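Local coordinates for uncharacterized protein Atu1656/AGR_C_3050 (PDB 2OJH) that is of unknown function but belongs to the TolB family and folds as a six-bladed beta-propeller, a scaffold often used for binding partner molecules, at residues A[82-87]-A[101-106]; A[62-66]-A[76-80]; A[195-199]-A[218-222]. Residues are numbered along the deposited sequence.

Contact 1. Residues A[82-87]-A[101-106]; sequences FATICN and ISDKVE
In this beta-propeller the connection between two blades meets the next sheet through an isolated beta bridge and a carboxylate. Segment 82-87 belongs to the connection between strand 76-77 of one blade and strand 91-92 of the next; segment 101-106 carries the end of strand 98-103 and the turn beyond it. Cys86 and Asp103 form the single bridge, their CA atoms 4.2 Å apart, and two backbone bonds flank it: Asn87 N to Ser102 O at 2.9 Å and Lys104 N to Ile85 O at 3.2 Å. Water 1 extends the pairing, accepting from Ser102 N (3.0 Å) and donating to Asn87 O (2.8 Å).

Asp103, with chi1 t, turns its carboxylate into the connection. OD1 accepts from Ile85 N at 2.8 Å, although this oxygen is less surely placed. Ala83 centres an inverse gamma turn, closed by a weak bond from Thr84 N to Phe82 O (2.9 Å). The polar ends of Asn87 and Ser102 find their partners outside the two segments: Asn87 OD1 accepts from Asp89 N, and Ser102 OG bonds to Asp89 O and Trp133 N. Apolar contacts accompany the polar ones: Ala83 CB and Cys86 SG approach Ile101 CD1 to 3.5 and 3.9 Å, and Ile85 CG1 lies 3.8 Å from Val105 CG2. The other carboxylate oxygen, Asp103 OD2, closes an Asx turn by accepting from Val105 N at 2.9 Å.

Contact 2. Residues A[62-66]-A[76-80]; sequences GLLYR and EKVDT
Arg66 lays its guanidinium over Val78, whose CG2 sits above one face, 3.7 Å from Arg66 CZ. The two belong to the outer beta hairpin of a propeller blade, in which strand 63-68 pairs antiparallel with the short edge strand 76-77. Arg66 and Glu76 make the hydrogen-bonded pair (CA-CA 5.0 Å), with Arg66 N to Glu76 O and Glu76 N to Arg66 O both 2.8 Å. Tyr65 and Lys77 follow as the non-hydrogen-bonded pair (CA-CA 4.4 Å). Val78 N to Leu64 O, at 2.8 Å and nearly linear, continues the register before the second segment bends off, so that the two runs point 131° apart end to end.

On the face of Arg66 and Glu76, an Arg66 side chain with chi1 m and the next two angles t brings NH2 to Glu76 OE1, a salt bridge of 3.0 Å with weak hydrogen-bond geometry; Arg66 NE bonds to Tyr99 OH in the neighbouring blade. On the other face Tyr65, chi1 m, rests CE2 3.8 Å from Lys77 CB. On the same side as Arg66, the buried Leu64 and Val78 meet, CB to CB at 3.9 Å; Leu64 also touches Ile101. Where direct pairing ends, Thr80 OG1 bonds to Ala83 O, and water 2 accepts from Leu64 N at 2.8 Å and donates to Val78 O at 2.6 Å and to Thr80 OG1 at 2.9 Å.

Contact 3. Residues A[195-199]-A[218-222]; sequences GQMQI and GDWFP
Two neighbouring propeller blades meet along segment 195-199. Gly195, at phi/psi 123/-37, occupies a conformation that calls for glycine and leads into the extended Gln196, whose NE2 bonds to Tyr217 O just before the second segment. Met197, a selenomethionine, is the hub. Its CA lies 4.4 Å from that of Gly218, and its carbonyl O accepts from Asp219 N at 3.0 Å while lying 3.3 Å from Gly218 CA in a CA-H...O contact.

With chi1 and chi2 both m, the Met197 side chain runs beside Trp220: CG is 3.5 Å from Trp220 CE2, and SE stands 5.0 Å from the centroid of the indole six-membered ring, an oblique Met-aromatic contact. Trp220 is also stacked on His243, and a bound acetic acid, probably from the crystallisation liquor, lies about 4 Å from the Met197 side chain.

Gln198 starts with CA-to-CB pointing away, but chi1 and chi2 near m fold it back so that NE2 donates to Met197 O at 2.7 Å, giving that oxygen a second donor. Ile199 places CD1 3.7 Å from Asp219 CB and 3.9 Å from Pro222 CD. Asp219 itself is held by Ser215 and Ser235. The segments run 18° apart, forming an inter-blade junction of a beta-propeller that joins the lead-in and start of the third strand of one four-stranded sheet to the first strand of the next.

The three contacts follow one another along the chain in the order 2, 1, 3. Contact 2 pairs the last two strands of one blade; contact 1 ties the connection leaving that blade to the next sheet; contact 3 joins two further blades. Contacts 1 and 2 have centres 11 Å apart and touch: Cys86 N lies 2.8 Å from Gly62 O, and Ile101 CG2 packs 3.5 Å from Leu64 CD1. Contact 3 is remote, its centre 26 Å from that of contact 1 and 29 Å from that of contact 2, on the opposite side of the chain's centre from contact 2. Contacts 1 and 3 thus give two examples, well apart around the ring, of how adjacent blades meet.

Contact 1. Residues A[82-87]-A[101-106]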
# COMPACT_ATOMS: atom_id res chain seq x y z
N PHE A 82 18.71 11.29 -4.04
CA PHE A 82 18.10 12.62 -4.01
C PHE A 82 16.67 12.53 -3.49
O PHE A 82 16.06 13.54 -3.18
CB PHE A 82 18.11 13.29 -5.40
CG PHE A 82 17.30 12.57 -6.44
CD1 PHE A 82 15.92 12.61 -6.42
CD2 PHE A 82 17.93 11.83 -7.43
CE1 PHE A 82 15.15 11.94 -7.35
CE2 PHE A 82 17.18 11.17 -8.39
CZ PHE A 82 15.78 11.21 -8.34
N ALA A 83 16.14 11.32 -3.42
CA ALA A 83 14.69 11.15 -3.15
C ALA A 83 14.39 11.22 -1.66
O ALA A 83 14.22 10.19 -1.00
CB ALA A 83 14.20 9.83 -3.72
N THR A 84 14.36 12.43 -1.11
CA THR A 84 14.26 12.58 0.34
C THR A 84 12.90 13.13 0.73
O THR A 84 12.71 13.59 1.87
CB THR A 84 15.31 13.53 0.84
OG1 THR A 84 15.19 14.77 0.12
CG2 THR A 84 16.72 12.94 0.62
N ILE A 85 11.97 13.13 -0.21
CA ILE A 85 10.60 13.48 0.11
C ILE A 85 9.71 12.36 -0.45
O ILE A 85 8.86 12.60 -1.32
CB ILE A 85 10.15 14.87 -0.42
CG1 ILE A 85 11.14 15.98 -0.06
CG2 ILE A 85 8.79 15.24 0.19
CD1 ILE A 85 10.91 17.33 -0.84
N CYS A 86 9.96 11.15 0.06
CA CYS A 86 9.16 9.97 -0.24
C CYS A 86 7.83 9.98 0.52
O CYS A 86 7.76 10.42 1.69
CB CYS A 86 9.91 8.70 0.14
SG CYS A 86 11.32 8.44 -0.90
N ASN A 87 6.78 9.50 -0.12
CA ASN A 87 5.50 9.46 0.56
C ASN A 87 5.20 8.00 0.97
O ASN A 87 6.11 7.16 0.94
CB ASN A 87 4.40 10.10 -0.29
CG ASN A 87 4.16 9.37 -1.62
OD1 ASN A 87 4.26 8.14 -1.69
ND2 ASN A 87 3.79 10.13 -2.68
N ILE A 101 9.54 3.66 -5.08
CA ILE A 101 9.18 4.78 -4.17
C ILE A 101 8.42 5.83 -4.95
O ILE A 101 8.47 5.85 -6.19
CB ILE A 101 10.44 5.43 -3.54
CG1 ILE A 101 11.36 5.96 -4.63
CG2 ILE A 101 11.22 4.41 -2.66
CD1 ILE A 101 12.67 6.67 -4.11
N SER A 102 7.71 6.70 -4.25
CA SER A 102 6.99 7.78 -4.86
C SER A 102 7.51 9.05 -4.18
O SER A 102 7.30 9.24 -2.98
CB SER A 102 5.49 7.60 -4.62
OG SER A 102 5.04 6.35 -5.12
N ASP A 103 8.21 9.90 -4.93
CA ASP A 103 8.94 11.02 -4.35
C ASP A 103 8.65 12.35 -5.07
O ASP A 103 8.32 12.37 -6.26
CB ASP A 103 10.43 10.71 -4.39
CG ASP A 103 11.27 11.86 -3.92
OD1 ASP A 103 11.43 12.00 -2.69
OD2 ASP A 103 11.76 12.64 -4.78
N LYS A 104 8.79 13.47 -4.35
CA LYS A 104 8.48 14.76 -4.95
C LYS A 104 9.61 15.78 -5.01
O LYS A 104 9.36 16.95 -5.25
CB LYS A 104 7.21 15.37 -4.34
CG LYS A 104 7.30 15.76 -2.91
CD LYS A 104 5.88 16.07 -2.34
CE LYS A 104 5.56 17.56 -2.39
NZ LYS A 104 4.36 17.89 -1.53
N VAL A 105 10.86 15.35 -4.83
CA VAL A 105 12.00 16.28 -4.95
C VAL A 105 12.09 16.90 -6.35
O VAL A 105 12.20 18.12 -6.49
CB VAL A 105 13.35 15.60 -4.55
CG1 VAL A 105 14.55 16.40 -5.05
CG2 VAL A 105 13.41 15.42 -3.06
N GLU A 106 12.03 16.06 -7.37
CA GLU A 106 12.32 16.50 -8.74
C GLU A 106 11.30 17.43 -9.37
O GLU A 106 11.69 18.37 -10.07
CB GLU A 106 12.58 15.31 -9.65
CG GLU A 106 13.98 14.78 -9.53
CD GLU A 106 14.38 13.88 -10.69
OE1 GLU A 106 13.65 12.91 -11.00
OE2 GLU A 106 15.47 14.11 -11.26
O HOH W 1 7.48 6.24 -1.33

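Contact 2. Residues A[62-66]-A[76-80]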
# COMPACT_ATOMS: atom_id res chain seq x y z
N GLY A 62 9.59 11.59 4.88
CA GLY A 62 10.18 11.61 3.54
C GLY A 62 11.31 10.63 3.26
O GLY A 62 11.80 10.55 2.12
N LEU A 63 11.74 9.90 4.29
CA LEU A 63 12.84 8.95 4.18
C LEU A 63 12.37 7.52 4.34
O LEU A 63 11.32 7.28 4.96
CB LEU A 63 13.91 9.26 5.22
CG LEU A 63 14.61 10.64 5.09
CD1 LEU A 63 15.61 10.78 6.23
CD2 LEU A 63 15.33 10.80 3.75
N LEU A 64 13.12 6.58 3.79
CA LEU A 64 12.76 5.16 3.93
C LEU A 64 13.66 4.47 4.96
O LEU A 64 14.86 4.74 5.01
CB LEU A 64 12.93 4.41 2.61
CG LEU A 64 11.87 4.43 1.53
CD1 LEU A 64 12.35 3.43 0.50
CD2 LEU A 64 10.53 4.00 2.09
N TYR A 65 13.07 3.53 5.71
CA TYR A 65 13.81 2.79 6.73
C TYR A 65 13.52 1.28 6.72
O TYR A 65 12.36 0.87 6.56
CB TYR A 65 13.45 3.32 8.13
CG TYR A 65 13.81 4.75 8.37
CD1 TYR A 65 12.95 5.78 8.00
CD2 TYR A 65 15.00 5.09 9.01
CE1 TYR A 65 13.29 7.12 8.22
CE2 TYR A 65 15.33 6.43 9.26
CZ TYR A 65 14.47 7.43 8.85
OH TYR A 65 14.77 8.76 9.07
N ARG A 66 14.55 0.48 6.94
CA ARG A 66 14.37 -0.96 7.20
C ARG A 66 14.34 -1.23 8.71
O ARG A 66 15.19 -0.73 9.46
CB ARG A 66 15.50 -1.78 6.56
CG ARG A 66 15.62 -1.65 5.05
CD ARG A 66 16.75 -2.51 4.50
NE ARG A 66 17.29 -1.92 3.26
CZ ARG A 66 18.32 -1.06 3.21
NH1 ARG A 66 18.74 -0.58 2.03
NH2 ARG A 66 18.93 -0.66 4.32
N GLU A 76 16.71 1.48 10.19
CA GLU A 76 17.95 1.69 9.47
C GLU A 76 17.62 2.47 8.19
O GLU A 76 16.84 2.00 7.36
CB GLU A 76 18.56 0.34 9.14
CG GLU A 76 19.75 0.41 8.20
CD GLU A 76 20.15 -0.95 7.63
OE1 GLU A 76 19.26 -1.71 7.15
OE2 GLU A 76 21.36 -1.26 7.65
N LYS A 77 18.20 3.66 8.03
CA LYS A 77 17.86 4.52 6.89
C LYS A 77 18.35 3.94 5.58
O LYS A 77 19.52 3.52 5.48
CB LYS A 77 18.41 5.95 7.08
CG LYS A 77 17.80 6.99 6.11
CD LYS A 77 18.54 8.32 6.18
CE LYS A 77 19.95 8.22 5.59
NZ LYS A 77 20.00 8.47 4.11
N VAL A 78 17.47 3.93 4.59
CA VAL A 78 17.77 3.50 3.22
C VAL A 78 18.31 4.69 2.42
O VAL A 78 17.71 5.78 2.42
CB VAL A 78 16.49 2.93 2.53
CG1 VAL A 78 16.75 2.51 1.08
CG2 VAL A 78 15.97 1.76 3.32
N ASP A 79 19.44 4.49 1.75
CA ASP A 79 19.97 5.45 0.78
C ASP A 79 19.04 5.48 -0.44
O ASP A 79 19.06 4.56 -1.27
CB ASP A 79 21.39 5.04 0.36
CG ASP A 79 22.06 6.03 -0.60
OD1 ASP A 79 21.46 7.08 -0.92
OD2 ASP A 79 23.20 5.75 -1.06
N THR A 80 18.21 6.52 -0.54
CA THR A 80 17.30 6.76 -1.67
C THR A 80 17.88 7.89 -2.55
O THR A 80 17.18 8.45 -3.38
CB THR A 80 15.87 7.13 -1.19
OG1 THR A 80 15.95 8.15 -0.19
CG2 THR A 80 15.14 5.92 -0.61
O HOH W 2 15.51 7.18 2.55
O HOH W 3 20.84 1.57 1.86

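Contact 3. Residues A[195-199]-A[218-222]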
# COMPACT_ATOMS: atom_id res chain seq x y z
N GLY A 195 -20.54 6.49 -4.63
CA GLY A 195 -20.93 7.45 -3.59
C GLY A 195 -19.96 7.49 -2.43
O GLY A 195 -19.68 8.56 -1.88
N GLN A 196 -19.43 6.32 -2.08
CA GLN A 196 -18.36 6.26 -1.09
C GLN A 196 -17.27 5.35 -1.63
O GLN A 196 -17.47 4.66 -2.64
CB GLN A 196 -18.89 5.80 0.28
CG GLN A 196 -19.50 4.42 0.30
CD GLN A 196 -20.55 4.23 1.39
OE1 GLN A 196 -21.50 5.01 1.50
NE2 GLN A 196 -20.40 3.17 2.17
N MSE A 197 -16.11 5.37 -1.00
CA MSE A 197 -15.07 4.47 -1.44
C MSE A 197 -15.51 3.02 -1.14
O MSE A 197 -15.96 2.72 -0.02
CB MSE A 197 -13.73 4.78 -0.77
CG MSE A 197 -12.97 5.98 -1.36
SE MSE A 197 -12.70 5.82 -3.28
CE MSE A 197 -10.92 6.54 -3.61
N GLN A 198 -15.44 2.16 -2.16
CA GLN A 198 -15.71 0.71 -2.08
C GLN A 198 -14.61 -0.02 -2.81
O GLN A 198 -13.95 0.58 -3.70
CB GLN A 198 -17.01 0.37 -2.76
CG GLN A 198 -18.20 1.16 -2.19
CD GLN A 198 -18.69 0.62 -0.86
OE1 GLN A 198 -19.68 -0.09 -0.82
NE2 GLN A 198 -18.00 0.95 0.23
N ILE A 199 -14.41 -1.29 -2.46
CA ILE A 199 -13.40 -2.10 -3.14
C ILE A 199 -13.96 -2.64 -4.44
O ILE A 199 -15.10 -3.15 -4.50
CB ILE A 199 -12.81 -3.26 -2.26
CG1 ILE A 199 -12.40 -2.75 -0.87
CG2 ILE A 199 -11.66 -3.92 -3.00
CD1 ILE A 199 -11.48 -1.57 -0.88
N GLY A 218 -16.34 3.71 4.00
CA GLY A 218 -15.36 3.99 2.94
C GLY A 218 -14.18 3.04 3.11
O GLY A 218 -13.50 3.05 4.13
N ASP A 219 -13.92 2.24 2.07
CA ASP A 219 -13.08 1.07 2.20
C ASP A 219 -11.86 1.45 1.42
O ASP A 219 -11.98 1.95 0.30
CB ASP A 219 -13.80 -0.16 1.58
CG ASP A 219 -15.02 -0.61 2.39
OD1 ASP A 219 -15.02 -0.41 3.61
OD2 ASP A 219 -15.95 -1.22 1.81
N TRP A 220 -10.67 1.24 2.01
CA TRP A 220 -9.46 1.83 1.48
C TRP A 220 -8.32 0.82 1.58
O TRP A 220 -8.36 -0.11 2.40
CB TRP A 220 -9.11 3.07 2.31
CG TRP A 220 -9.84 4.36 1.90
CD1 TRP A 220 -11.07 4.82 2.32
CD2 TRP A 220 -9.35 5.33 0.99
NE1 TRP A 220 -11.36 6.04 1.71
CE2 TRP A 220 -10.30 6.35 0.87
CE3 TRP A 220 -8.16 5.41 0.22
CZ2 TRP A 220 -10.11 7.45 0.02
CZ3 TRP A 220 -7.99 6.50 -0.62
CH2 TRP A 220 -8.94 7.51 -0.70
N PHE A 221 -7.28 1.01 0.79
CA PHE A 221 -6.08 0.21 0.94
C PHE A 221 -6.26 -1.32 0.83
O PHE A 221 -5.77 -2.06 1.70
CB PHE A 221 -5.37 0.53 2.28
CG PHE A 221 -5.45 1.97 2.70
CD1 PHE A 221 -4.89 3.00 1.91
CD2 PHE A 221 -6.08 2.30 3.91
CE1 PHE A 221 -5.01 4.35 2.29
CE2 PHE A 221 -6.19 3.66 4.32
CZ PHE A 221 -5.66 4.68 3.51
N PRO A 222 -6.92 -1.83 -0.24
CA PRO A 222 -6.96 -3.31 -0.39
C PRO A 222 -5.60 -3.95 -0.68
O PRO A 222 -4.85 -3.50 -1.59
CB PRO A 222 -7.98 -3.51 -1.54
CG PRO A 222 -7.87 -2.23 -2.37
CD PRO A 222 -7.67 -1.15 -1.32